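Local coordinates for protein type I modular polyketide synthase (Streptomyces albus subsp. albus, PDB 6IYT) that probably loads an ethylmalonyl-type extender unit from coenzyme A onto the carrier protein of a salinomycin synthase module, as its acyltransferase domain, at residues D40-W45 against G427-L432; A60-H65 against V459-Y464; G73-G78 against R454-V459; L77-A82 against D446-F451; A92-T97 against A108-G113. All blocks are in the same frame, centred on the assembly; numbering follows the deposited sequence.

Contact 1: D40-W45 against G427-L432; sequences DPLVPW and GPRRVL
The edge strand 43-49 of the small antiparallel sheet and the loop leading into it, in the linker subdomain that flanks the acyltransferase core, meet the first turn of the helix 428-439 through Leu-42, Pro-44, Pro-428 and Leu-432. Leu-42 carries most of the contact, and its two methyl groups divide the work. CD2 lies over the start of the helix, 3.8 Å from Pro-428 CB and 3.6 Å from Arg-429 N, while CD1 sits over one face of the Arg-429 guanidinium, 3.6 Å from NH1. The branch gets there because Leu-42 CG stands between the backbone N and the carbonyl carbon (chi1 78°), which swings the isobutyl group toward the helix although the CB itself does not point there. Arg-429 crosses it at about a right angle; its extended chain turns at chi3 (-75°), and the far end forms a salt bridge with Asp-110. One turn later Leu-432 CD1 comes 4.0 Å from Pro-44 CD and equally close to Leu-42 CD2, the two leucines running past each other in opposite directions. Pro-41 closes the end of the patch with its CB 4.1 Å from Pro-428 CB. Leu-95 of the strand 90-96 touches Leu-42, Pro-44 and Arg-429, helix 137-142 packs on Pro-428 and Val-431, and helix 74-84 touches the segment 40-45 through Val-43 and Trp-45.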
# COMPACT_ATOMS: atom_id res chain seq x y z
N ASP A 40 19.96 -9.34 -12.49
CA ASP A 40 19.54 -10.71 -12.83
C ASP A 40 18.55 -11.24 -11.78
O ASP A 40 18.83 -12.22 -11.10
CB ASP A 40 20.75 -11.62 -12.91
CG ASP A 40 21.57 -11.38 -14.16
OD1 ASP A 40 20.99 -11.40 -15.26
OD2 ASP A 40 22.79 -11.14 -14.04
N PRO A 41 17.41 -10.58 -11.66
CA PRO A 41 16.38 -11.00 -10.74
C PRO A 41 15.73 -12.33 -11.20
O PRO A 41 15.86 -12.74 -12.36
CB PRO A 41 15.37 -9.86 -10.83
CG PRO A 41 15.46 -9.43 -12.26
CD PRO A 41 16.91 -9.62 -12.65
N LEU A 42 14.92 -12.90 -10.36
CA LEU A 42 14.12 -13.99 -10.77
C LEU A 42 13.09 -13.55 -11.81
O LEU A 42 12.83 -12.35 -11.99
CB LEU A 42 13.46 -14.68 -9.55
CG LEU A 42 12.25 -14.07 -8.89
CD1 LEU A 42 11.74 -14.98 -7.79
CD2 LEU A 42 12.60 -12.72 -8.33
N VAL A 43 12.54 -14.54 -12.49
CA VAL A 43 11.74 -14.37 -13.71
C VAL A 43 10.33 -14.93 -13.37
O VAL A 43 10.26 -15.98 -12.76
CB VAL A 43 12.33 -15.33 -14.80
CG1 VAL A 43 11.64 -15.14 -16.12
CG2 VAL A 43 13.84 -15.14 -14.91
N PRO A 44 9.26 -14.34 -13.94
CA PRO A 44 7.95 -15.00 -13.94
C PRO A 44 7.66 -15.74 -15.23
O PRO A 44 7.93 -15.25 -16.30
CB PRO A 44 6.98 -13.82 -13.81
CG PRO A 44 7.62 -12.75 -14.62
CD PRO A 44 9.14 -12.94 -14.40
N TRP A 45 7.09 -16.94 -15.10
CA TRP A 45 6.51 -17.65 -16.21
C TRP A 45 4.99 -17.65 -16.00
O TRP A 45 4.50 -18.27 -15.03
CB TRP A 45 6.99 -19.10 -16.23
CG TRP A 45 8.33 -19.31 -16.79
CD1 TRP A 45 9.23 -18.35 -17.21
CD2 TRP A 45 8.92 -20.58 -17.09
NE1 TRP A 45 10.37 -18.96 -17.66
CE2 TRP A 45 10.21 -20.32 -17.61
CE3 TRP A 45 8.50 -21.92 -16.95
CZ2 TRP A 45 11.08 -21.35 -17.99
CZ3 TRP A 45 9.34 -22.93 -17.34
CH2 TRP A 45 10.62 -22.64 -17.86
N GLY A 427 11.81 -7.30 -2.13
CA GLY A 427 12.53 -7.29 -3.38
C GLY A 427 11.73 -7.83 -4.57
O GLY A 427 10.50 -7.84 -4.57
N PRO A 428 12.43 -8.28 -5.59
CA PRO A 428 11.70 -8.59 -6.79
C PRO A 428 10.72 -9.73 -6.61
O PRO A 428 9.63 -9.69 -7.19
CB PRO A 428 12.80 -8.96 -7.77
CG PRO A 428 13.93 -8.13 -7.34
CD PRO A 428 13.86 -8.07 -5.86
N ARG A 429 11.05 -10.73 -5.80
CA ARG A 429 10.08 -11.79 -5.59
C ARG A 429 8.75 -11.23 -5.04
O ARG A 429 7.67 -11.57 -5.53
CB ARG A 429 10.59 -12.90 -4.70
CG ARG A 429 9.46 -13.88 -4.34
CD ARG A 429 9.94 -15.03 -3.50
NE ARG A 429 10.68 -15.98 -4.29
CZ ARG A 429 10.10 -16.94 -5.01
NH1 ARG A 429 10.84 -17.80 -5.66
NH2 ARG A 429 8.77 -17.09 -5.00
N ARG A 430 8.83 -10.38 -4.03
CA ARG A 430 7.62 -9.78 -3.47
C ARG A 430 6.82 -8.96 -4.49
O ARG A 430 5.60 -9.09 -4.58
CB ARG A 430 7.95 -8.91 -2.25
CG ARG A 430 6.73 -8.30 -1.59
CD ARG A 430 5.80 -9.33 -1.04
NE ARG A 430 4.64 -9.59 -1.90
CZ ARG A 430 3.66 -10.45 -1.62
NH1 ARG A 430 3.78 -11.30 -0.61
NH2 ARG A 430 2.61 -10.53 -2.42
N VAL A 431 7.50 -8.14 -5.27
CA VAL A 431 6.82 -7.35 -6.32
C VAL A 431 6.13 -8.30 -7.30
O VAL A 431 4.96 -8.10 -7.65
CB VAL A 431 7.79 -6.43 -7.05
CG1 VAL A 431 7.11 -5.74 -8.22
CG2 VAL A 431 8.35 -5.39 -6.07
N LEU A 432 6.89 -9.22 -7.86
CA LEU A 432 6.32 -10.16 -8.83
C LEU A 432 5.17 -10.96 -8.25
O LEU A 432 4.21 -11.31 -8.97
CB LEU A 432 7.39 -11.10 -9.36
CG LEU A 432 8.48 -10.47 -10.25
CD1 LEU A 432 9.51 -11.53 -10.64
CD2 LEU A 432 7.89 -9.83 -11.49

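Contact 2: A60-H65 against V459-Y464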
# COMPACT_ATOMS: atom_id res chain seq x y z
N ALA A 60 1.67 -28.93 -17.79
CA ALA A 60 2.30 -30.21 -18.17
C ALA A 60 2.95 -30.15 -19.54
O ALA A 60 4.05 -30.70 -19.73
CB ALA A 60 1.26 -31.33 -18.13
N ARG A 61 2.31 -29.48 -20.49
CA ARG A 61 2.85 -29.38 -21.86
C ARG A 61 4.12 -28.48 -21.89
O ARG A 61 5.12 -28.81 -22.57
CB ARG A 61 1.79 -28.83 -22.81
CG ARG A 61 0.67 -29.83 -23.09
CD ARG A 61 -0.52 -29.18 -23.77
NE ARG A 61 -0.15 -28.63 -25.06
CZ ARG A 61 0.01 -29.36 -26.16
NH1 ARG A 61 -0.38 -30.63 -26.16
NH2 ARG A 61 0.39 -28.78 -27.29
N LEU A 62 4.09 -27.40 -21.13
CA LEU A 62 5.29 -26.56 -20.94
C LEU A 62 6.46 -27.35 -20.30
O LEU A 62 7.62 -27.23 -20.73
CB LEU A 62 4.94 -25.34 -20.09
CG LEU A 62 5.42 -24.00 -20.54
CD1 LEU A 62 5.60 -23.07 -19.34
CD2 LEU A 62 6.67 -24.03 -21.41
N GLY A 63 6.17 -28.10 -19.25
CA GLY A 63 7.16 -28.92 -18.58
C GLY A 63 7.85 -29.87 -19.54
O GLY A 63 9.06 -30.00 -19.56
N ARG A 64 7.06 -30.51 -20.40
CA ARG A 64 7.60 -31.42 -21.37
C ARG A 64 8.42 -30.70 -22.39
O ARG A 64 9.47 -31.19 -22.79
CB ARG A 64 6.46 -32.15 -22.07
CG ARG A 64 5.93 -33.29 -21.27
CD ARG A 64 4.99 -34.12 -22.12
NE ARG A 64 4.40 -35.15 -21.33
CZ ARG A 64 3.68 -36.15 -21.83
NH1 ARG A 64 3.40 -36.20 -23.13
NH2 ARG A 64 3.26 -37.08 -21.02
N HIS A 65 7.90 -29.58 -22.87
CA HIS A 65 8.60 -28.76 -23.81
C HIS A 65 10.00 -28.43 -23.30
O HIS A 65 11.01 -28.69 -23.98
CB HIS A 65 7.83 -27.49 -24.04
CG HIS A 65 8.47 -26.57 -25.02
ND1 HIS A 65 8.34 -26.74 -26.38
CD2 HIS A 65 9.04 -25.35 -24.84
CE1 HIS A 65 8.92 -25.72 -27.00
NE2 HIS A 65 9.36 -24.87 -26.09
N VAL A 459 10.95 -17.07 -28.19
CA VAL A 459 11.42 -18.41 -28.48
C VAL A 459 10.22 -19.33 -28.67
O VAL A 459 9.12 -19.03 -28.19
CB VAL A 459 12.33 -18.96 -27.38
CG1 VAL A 459 13.60 -18.12 -27.27
CG2 VAL A 459 11.60 -19.00 -26.05
N ASP A 460 10.43 -20.44 -29.36
CA ASP A 460 9.35 -21.37 -29.62
C ASP A 460 8.76 -21.94 -28.33
O ASP A 460 9.48 -22.26 -27.39
CB ASP A 460 9.85 -22.51 -30.52
CG ASP A 460 8.75 -23.47 -30.91
OD1 ASP A 460 8.04 -23.98 -30.01
OD2 ASP A 460 8.58 -23.72 -32.12
N LEU A 461 7.44 -22.04 -28.30
CA LEU A 461 6.71 -22.56 -27.16
C LEU A 461 5.72 -23.59 -27.67
O LEU A 461 5.29 -23.51 -28.82
CB LEU A 461 5.94 -21.44 -26.46
CG LEU A 461 6.72 -20.34 -25.74
CD1 LEU A 461 5.80 -19.18 -25.40
CD2 LEU A 461 7.40 -20.88 -24.49
N PRO A 462 5.35 -24.55 -26.83
CA PRO A 462 4.37 -25.49 -27.37
C PRO A 462 3.14 -24.79 -27.88
O PRO A 462 2.75 -23.75 -27.36
CB PRO A 462 4.04 -26.42 -26.18
CG PRO A 462 4.70 -25.83 -24.99
CD PRO A 462 5.37 -24.55 -25.36
N THR A 463 2.51 -25.35 -28.90
CA THR A 463 1.26 -24.77 -29.36
C THR A 463 0.26 -24.96 -28.23
O THR A 463 0.40 -25.88 -27.40
CB THR A 463 0.74 -25.45 -30.63
OG1 THR A 463 0.69 -26.85 -30.43
CG2 THR A 463 1.64 -25.13 -31.82
N TYR A 464 -0.70 -24.06 -28.14
CA TYR A 464 -1.66 -24.15 -27.04
C TYR A 464 -2.40 -25.51 -27.04
O TYR A 464 -2.53 -26.16 -25.98
CB TYR A 464 -2.64 -22.99 -27.09
CG TYR A 464 -3.62 -22.97 -25.94
CD1 TYR A 464 -3.30 -22.33 -24.72
CD2 TYR A 464 -4.87 -23.54 -26.07
CE1 TYR A 464 -4.21 -22.30 -23.67
CE2 TYR A 464 -5.76 -23.58 -25.00
CZ TYR A 464 -5.44 -22.93 -23.82
OH TYR A 464 -6.32 -22.93 -22.79
O HOH W 1 0.59 -25.87 -24.49
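The imidazole of His-65 carries Pro-462 on one face: CD stands 3.7 Å from the ring centroid, only 11° off the normal, a CH-pi contact over the middle of the ring. At the ring's edge NE2 donates to Asp-460 O (2.9 Å), a bent bond of 136° whose donor lies above the carbonyl plane. Pointing CG away from the backbone N carries the ring out from the helix to the proline. The second flat group, the guanidinium of Arg-61, is held along its edge. NH2 gives a nearly straight bond to Thr-463 O (2.9 Å, 165°), almost within the guanidinium plane, and NE donates to a water at 2.9 Å that in turn donates to the same carbonyl. One oxygen is therefore gripped twice, directly and through water, which should limit rotation of the arginine end. Between these polar grips Leu-62 CD2 rests 4.2 Å from Pro-462 CD. The arrangement fastens an extended C-terminal tail across a helix on the linker surface, one turn separating its two polar side chains. Helix 74-84 lies beneath Leu-461, the strand 43-49 meets Leu-62 through Trp-45, and Arg-85 bonds to Pro-462 O.

Contact 3: G73-G78 against R454-V459; sequences GATDLG and RGAKAV
Arg-454 opens the tail's passage along the first turns of helix 74-84, its NH2 resting 3.7 Å from Thr-75 CG2, with the two side chains crossing at about a right angle. Gly-455 turns the chain with positive phi (71°), and Ala-456 then presents its CB to Thr-75 OG1 at 3.9 Å. At Lys-457 comes the polar link: its backbone N donates to Asp-76 OD1 (3.0 Å, 158°), meeting the oxygen from above the carboxylate plane. The lysine's aliphatic stem crosses the same carboxylate obliquely, CG being 3.6 Å from OD1, whereas the ammonium end leads away, so the grip comes from the main chain and not from an ion pair. Val-459 completes the walk by straddling two helix residues. Its CG1 presses on Asp-76 CB at 3.5 Å, and CG2, placed between the backbone N and the carbonyl carbon, reaches Leu-77 CD2 at 3.8 Å. A helical aspartate bonded to a tail amide in this way fixes where the irregular chain lies along the helix. Ser-80, one turn on, accepts Val-459 N and bonds to Asp-76 O; Tyr-79 touches Ala-456, while the strand 43-49 lies against Thr-75 and Leu-77, and helix 99-105 covers Ala-74.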
# COMPACT_ATOMS: atom_id res chain seq x y z
N GLY A 73 16.38 -20.62 -22.68
CA GLY A 73 16.70 -19.65 -21.67
C GLY A 73 15.49 -19.33 -20.83
O GLY A 73 14.41 -19.07 -21.37
N ALA A 74 15.69 -19.24 -19.53
CA ALA A 74 14.63 -18.94 -18.61
C ALA A 74 13.96 -17.63 -18.95
O ALA A 74 12.73 -17.54 -19.02
CB ALA A 74 15.16 -18.91 -17.18
N THR A 75 14.75 -16.59 -19.18
CA THR A 75 14.17 -15.32 -19.37
C THR A 75 13.52 -15.18 -20.77
O THR A 75 12.44 -14.58 -20.90
CB THR A 75 15.15 -14.16 -19.02
OG1 THR A 75 15.71 -13.62 -20.20
CG2 THR A 75 16.27 -14.69 -18.09
N ASP A 76 14.08 -15.87 -21.77
CA ASP A 76 13.42 -15.90 -23.10
C ASP A 76 12.02 -16.55 -22.99
O ASP A 76 11.07 -16.13 -23.67
CB ASP A 76 14.26 -16.69 -24.12
CG ASP A 76 15.61 -16.01 -24.46
OD1 ASP A 76 15.73 -14.77 -24.28
OD2 ASP A 76 16.44 -16.70 -25.11
N LEU A 77 11.93 -17.66 -22.29
CA LEU A 77 10.61 -18.35 -22.12
C LEU A 77 9.61 -17.48 -21.38
O LEU A 77 8.46 -17.35 -21.79
CB LEU A 77 10.78 -19.68 -21.41
CG LEU A 77 11.48 -20.75 -22.23
CD1 LEU A 77 12.01 -21.87 -21.34
CD2 LEU A 77 10.50 -21.29 -23.25
N GLY A 78 10.07 -16.80 -20.35
CA GLY A 78 9.18 -15.90 -19.60
C GLY A 78 8.68 -14.77 -20.48
O GLY A 78 7.49 -14.45 -20.51
N ARG A 454 16.49 -6.93 -20.06
CA ARG A 454 17.06 -8.26 -19.77
C ARG A 454 17.71 -8.87 -21.01
O ARG A 454 18.26 -9.96 -20.94
CB ARG A 454 15.98 -9.20 -19.25
CG ARG A 454 15.28 -8.73 -17.97
CD ARG A 454 16.24 -8.67 -16.77
NE ARG A 454 16.99 -9.92 -16.59
CZ ARG A 454 16.57 -10.98 -15.89
NH1 ARG A 454 15.40 -10.95 -15.23
NH2 ARG A 454 17.36 -12.05 -15.77
N GLY A 455 17.46 -8.26 -22.15
CA GLY A 455 17.96 -8.77 -23.43
C GLY A 455 17.26 -10.04 -23.89
O GLY A 455 17.89 -10.91 -24.50
N ALA A 456 15.98 -10.19 -23.53
CA ALA A 456 15.19 -11.38 -23.89
C ALA A 456 14.75 -11.36 -25.36
O ALA A 456 14.70 -10.30 -26.00
CB ALA A 456 13.96 -11.50 -22.98
N LYS A 457 14.46 -12.54 -25.90
CA LYS A 457 13.87 -12.65 -27.24
C LYS A 457 12.81 -13.72 -27.25
O LYS A 457 12.87 -14.68 -26.45
CB LYS A 457 14.94 -12.99 -28.27
CG LYS A 457 15.88 -14.10 -27.83
CD LYS A 457 16.83 -14.52 -28.95
CE LYS A 457 16.24 -15.66 -29.77
NZ LYS A 457 16.50 -15.49 -31.24
N ALA A 458 11.90 -13.62 -28.19
CA ALA A 458 10.84 -14.66 -28.37
C ALA A 458 11.44 -16.00 -28.80
O ALA A 458 12.35 -16.05 -29.64
CB ALA A 458 9.80 -14.18 -29.36
N VAL A 459 10.95 -17.07 -28.19
CA VAL A 459 11.42 -18.41 -28.48
C VAL A 459 10.22 -19.33 -28.67
O VAL A 459 9.12 -19.03 -28.19
CB VAL A 459 12.33 -18.96 -27.38
CG1 VAL A 459 13.60 -18.12 -27.27
CG2 VAL A 459 11.60 -19.00 -26.05

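Contact 4: L77-A82 against D446-F451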
# COMPACT_ATOMS: atom_id res chain seq x y z
N LEU A 77 11.93 -17.66 -22.29
CA LEU A 77 10.61 -18.35 -22.12
C LEU A 77 9.61 -17.48 -21.38
O LEU A 77 8.46 -17.35 -21.79
CB LEU A 77 10.78 -19.68 -21.41
CG LEU A 77 11.48 -20.75 -22.23
CD1 LEU A 77 12.01 -21.87 -21.34
CD2 LEU A 77 10.50 -21.29 -23.25
N GLY A 78 10.07 -16.80 -20.35
CA GLY A 78 9.18 -15.90 -19.60
C GLY A 78 8.68 -14.77 -20.48
O GLY A 78 7.49 -14.45 -20.51
N TYR A 79 9.60 -14.15 -21.22
CA TYR A 79 9.24 -13.11 -22.15
C TYR A 79 8.23 -13.61 -23.17
O TYR A 79 7.22 -12.96 -23.44
CB TYR A 79 10.47 -12.56 -22.86
CG TYR A 79 10.10 -11.56 -23.93
CD1 TYR A 79 9.64 -10.28 -23.58
CD2 TYR A 79 10.09 -11.93 -25.26
CE1 TYR A 79 9.19 -9.40 -24.56
CE2 TYR A 79 9.68 -11.04 -26.24
CZ TYR A 79 9.21 -9.80 -25.89
OH TYR A 79 8.77 -8.95 -26.87
N SER A 80 8.44 -14.81 -23.66
CA SER A 80 7.58 -15.35 -24.72
C SER A 80 6.16 -15.68 -24.20
O SER A 80 5.16 -15.41 -24.86
CB SER A 80 8.23 -16.59 -25.33
OG SER A 80 9.49 -16.26 -25.91
N LEU A 81 6.10 -16.25 -23.01
CA LEU A 81 4.82 -16.51 -22.36
C LEU A 81 4.05 -15.21 -22.16
O LEU A 81 2.83 -15.20 -22.24
CB LEU A 81 5.05 -17.19 -21.03
CG LEU A 81 5.50 -18.64 -21.11
CD1 LEU A 81 6.07 -19.07 -19.80
CD2 LEU A 81 4.34 -19.57 -21.53
N ALA A 82 4.76 -14.13 -21.83
CA ALA A 82 4.12 -12.84 -21.58
C ALA A 82 3.67 -12.17 -22.88
O ALA A 82 2.68 -11.47 -22.90
CB ALA A 82 5.06 -11.92 -20.81
N ASP A 446 0.90 -5.60 -17.56
CA ASP A 446 1.77 -5.72 -18.72
C ASP A 446 3.05 -6.42 -18.36
O ASP A 446 4.05 -5.78 -17.99
CB ASP A 446 2.06 -4.35 -19.32
CG ASP A 446 3.01 -4.42 -20.46
OD1 ASP A 446 3.23 -5.53 -20.98
OD2 ASP A 446 3.67 -3.39 -20.73
N TRP A 447 2.97 -7.74 -18.30
CA TRP A 447 4.07 -8.57 -17.90
C TRP A 447 5.29 -8.41 -18.79
O TRP A 447 6.40 -8.65 -18.36
CB TRP A 447 3.63 -10.00 -17.91
CG TRP A 447 2.75 -10.36 -16.76
CD1 TRP A 447 1.42 -10.51 -16.79
CD2 TRP A 447 3.17 -10.68 -15.44
NE1 TRP A 447 0.96 -10.88 -15.57
CE2 TRP A 447 2.02 -10.99 -14.71
CE3 TRP A 447 4.41 -10.76 -14.81
CZ2 TRP A 447 2.05 -11.28 -13.36
CZ3 TRP A 447 4.44 -11.09 -13.47
CH2 TRP A 447 3.27 -11.42 -12.78
N THR A 448 5.09 -8.03 -20.04
CA THR A 448 6.22 -7.78 -20.94
C THR A 448 7.19 -6.73 -20.37
O THR A 448 8.41 -6.82 -20.54
CB THR A 448 5.73 -7.34 -22.32
OG1 THR A 448 5.03 -8.43 -22.94
CG2 THR A 448 6.89 -6.90 -23.18
N ALA A 449 6.65 -5.76 -19.64
CA ALA A 449 7.46 -4.69 -19.07
C ALA A 449 8.43 -5.20 -17.98
O ALA A 449 9.48 -4.60 -17.74
CB ALA A 449 6.57 -3.58 -18.52
N VAL A 450 8.12 -6.34 -17.37
CA VAL A 450 9.03 -6.96 -16.42
C VAL A 450 10.38 -7.31 -17.06
O VAL A 450 11.40 -7.37 -16.38
CB VAL A 450 8.39 -8.24 -15.79
CG1 VAL A 450 9.39 -9.03 -15.02
CG2 VAL A 450 7.22 -7.85 -14.92
N PHE A 451 10.38 -7.59 -18.36
CA PHE A 451 11.55 -8.07 -19.03
C PHE A 451 12.40 -6.96 -19.67
O PHE A 451 13.44 -7.24 -20.28
CB PHE A 451 11.17 -9.11 -20.08
CG PHE A 451 10.58 -10.35 -19.50
CD1 PHE A 451 11.40 -11.35 -18.98
CD2 PHE A 451 9.21 -10.45 -19.32
CE1 PHE A 451 10.86 -12.42 -18.30
CE2 PHE A 451 8.66 -11.53 -18.65
CZ PHE A 451 9.48 -12.52 -18.16
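Part 77-82 of helix 74-84 runs in regular turns, Ala-82 N bonding to Gly-78 O, while the segment 446-451 winds more tightly: Ala-449 N to Asp-446 O, Val-450 N to Trp-447 O and Phe-451 N to Thr-448 O are all bonds from a residue to the third one before it. The two meet most closely in backbone terms at Ala-82 and Thr-448, whose CA atoms are 5.5 Å apart. Gly-78 leaves a bare patch of helix into which the Phe-451 ring fits, its CZ 3.3 Å from Gly-78 C. Over one face of that ring lies Tyr-79 N, 3.5 Å above the plane and offset toward the rim, and Tyr-79 CB adds a CH-pi contact at 4.2 Å from the centroid. Packing of this ring at Gly-78 joins the loop after helix 428-439 to the linker subdomain, with Val-43 of strand 43-49 also packing on Phe-451. In Tyr-79, chi1 of 175° carries the ring toward Thr-448 and chi2 of 73° sets its turn, with Thr-448 CG2 at the edge, 3.7 Å from CE1. Farther along, Ala-82 CB meets Trp-447 CB at 3.8 Å; the indole leads away from the helix to an edge-to-face stack with Trp-439.

Contact 5: A92-T97 against A108-G113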
# COMPACT_ATOMS: atom_id res chain seq x y z
N ALA A 92 -1.92 -19.00 -13.67
CA ALA A 92 -0.89 -19.26 -12.70
C ALA A 92 0.38 -18.53 -13.05
O ALA A 92 0.65 -18.26 -14.24
CB ALA A 92 -0.61 -20.75 -12.60
N VAL A 93 1.21 -18.30 -12.04
CA VAL A 93 2.52 -17.75 -12.24
C VAL A 93 3.55 -18.56 -11.46
O VAL A 93 3.37 -18.83 -10.27
CB VAL A 93 2.58 -16.30 -11.81
CG1 VAL A 93 3.96 -15.73 -12.00
CG2 VAL A 93 1.49 -15.48 -12.53
N VAL A 94 4.61 -18.94 -12.15
CA VAL A 94 5.77 -19.54 -11.54
C VAL A 94 6.92 -18.54 -11.49
O VAL A 94 7.17 -17.85 -12.47
CB VAL A 94 6.22 -20.77 -12.39
CG1 VAL A 94 7.31 -21.52 -11.69
CG2 VAL A 94 5.04 -21.69 -12.63
N LEU A 95 7.69 -18.58 -10.40
CA LEU A 95 8.86 -17.70 -10.21
C LEU A 95 10.12 -18.50 -10.01
O LEU A 95 10.09 -19.56 -9.38
CB LEU A 95 8.66 -16.78 -9.02
CG LEU A 95 7.37 -15.93 -9.02
CD1 LEU A 95 7.31 -15.16 -7.73
CD2 LEU A 95 7.34 -15.00 -10.20
N GLY A 96 11.21 -18.04 -10.62
CA GLY A 96 12.51 -18.66 -10.43
C GLY A 96 13.55 -18.05 -11.32
O GLY A 96 13.28 -17.14 -12.09
N THR A 97 14.77 -18.57 -11.26
CA THR A 97 15.85 -18.01 -12.04
C THR A 97 16.32 -18.95 -13.15
O THR A 97 16.46 -18.54 -14.32
CB THR A 97 17.03 -17.64 -11.16
OG1 THR A 97 16.60 -16.70 -10.19
CG2 THR A 97 18.14 -17.02 -12.00
N ALA A 108 3.95 -26.86 -9.03
CA ALA A 108 3.31 -26.21 -7.88
C ALA A 108 3.46 -24.71 -7.93
O ALA A 108 4.34 -24.15 -7.25
CB ALA A 108 3.89 -26.74 -6.59
N PRO A 109 2.71 -24.06 -8.80
CA PRO A 109 3.03 -22.67 -9.07
C PRO A 109 2.95 -21.79 -7.82
O PRO A 109 2.11 -22.02 -6.94
CB PRO A 109 1.96 -22.25 -10.07
CG PRO A 109 1.67 -23.52 -10.81
CD PRO A 109 1.74 -24.59 -9.76
N ASP A 110 3.70 -20.73 -7.82
CA ASP A 110 3.72 -19.80 -6.68
C ASP A 110 2.36 -19.13 -6.42
O ASP A 110 1.94 -18.98 -5.26
CB ASP A 110 4.82 -18.76 -6.90
CG ASP A 110 6.22 -19.40 -7.07
OD1 ASP A 110 6.52 -19.89 -8.20
OD2 ASP A 110 7.03 -19.37 -6.11
N VAL A 111 1.66 -18.75 -7.47
CA VAL A 111 0.39 -18.05 -7.37
C VAL A 111 -0.52 -18.61 -8.43
O VAL A 111 -0.09 -18.82 -9.58
CB VAL A 111 0.56 -16.51 -7.61
CG1 VAL A 111 -0.74 -15.81 -7.41
CG2 VAL A 111 1.59 -15.94 -6.66
N ALA A 112 -1.76 -18.88 -8.06
CA ALA A 112 -2.77 -19.34 -9.00
C ALA A 112 -4.09 -18.74 -8.66
O ALA A 112 -4.38 -18.48 -7.47
CB ALA A 112 -2.85 -20.85 -9.03
N GLY A 113 -4.90 -18.51 -9.66
CA GLY A 113 -6.20 -17.93 -9.42
C GLY A 113 -7.10 -17.93 -10.64
O GLY A 113 -6.73 -18.42 -11.70
O HOH W 2 9.38 -20.16 -6.66
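Pro-109 packs its ring between Ala-92 and Val-94, side chains that share one side of the strand: CB lies 3.9 Å from Ala-92 CB and 4.0 Å from Val-94 CG2. Ala-112 joins this apolar patch as the non-hydrogen-bonded partner of Ala-92, the two CB atoms 4.2 Å apart. Val-93 and Val-111 send their side chains to the other side of the sheet and form the hydrogen-bonded pair. Their exchange is uneven, since Val-93 N reaches Val-111 O at 2.8 Å, whereas the return bond from Val-111 N to Val-93 O stretches to 3.3 Å, though it lies in the carbonyl plane. The strands run antiparallel, their axes 177° apart, until Asp-110 and Val-111 both come opposite Val-93: a classic beta bulge. The extra residue puts the carboxylate where regular pairing would have continued. With CG anti to the carbonyl carbon (chi1 -58°), Asp-110 leans back along the neighbouring strand, and its OD1 accepts Leu-95 N at 2.8 Å from above the carboxylate plane. The side chain thus stands in for a backbone carbonyl just before strand 111-114 begins. A water donates to Leu-95 O at 2.9 Å, and Asp-110 OD2 is salt-bridged to Arg-429, whose positive charge probably keeps the aspartate ionised. The strand 90-96 is the middle one of three, bonded on its far edge to 43-49; helix 428-439 covers Val-93 and Leu-95, while helix 52-67 meets Ala-92 and Pro-109.

How the contacts relate
From the N terminus, residues 40-45 open a long excursion that contact 1 closes at the start of helix 428-439, after most of the chain, including the parallel sheet. Contacts 2, 3 and 4 begin later, on helices 52-67 and 74-84, and end later, in the tail, so each crosses contact 1. Among themselves they nest: contacts 4 and 3 lie inside contact 2, the widest loop, sharing Leu-77 and Gly-78, while contacts 2 and 3 share Val-459. Contact 5, inside all the others, locally joins two antiparallel strands across the connection holding helix 99-105. Together they return the C-terminal tail to the N-terminal linker's sheet and helices, with Trp-45 touching contacts 2, 3 and 4.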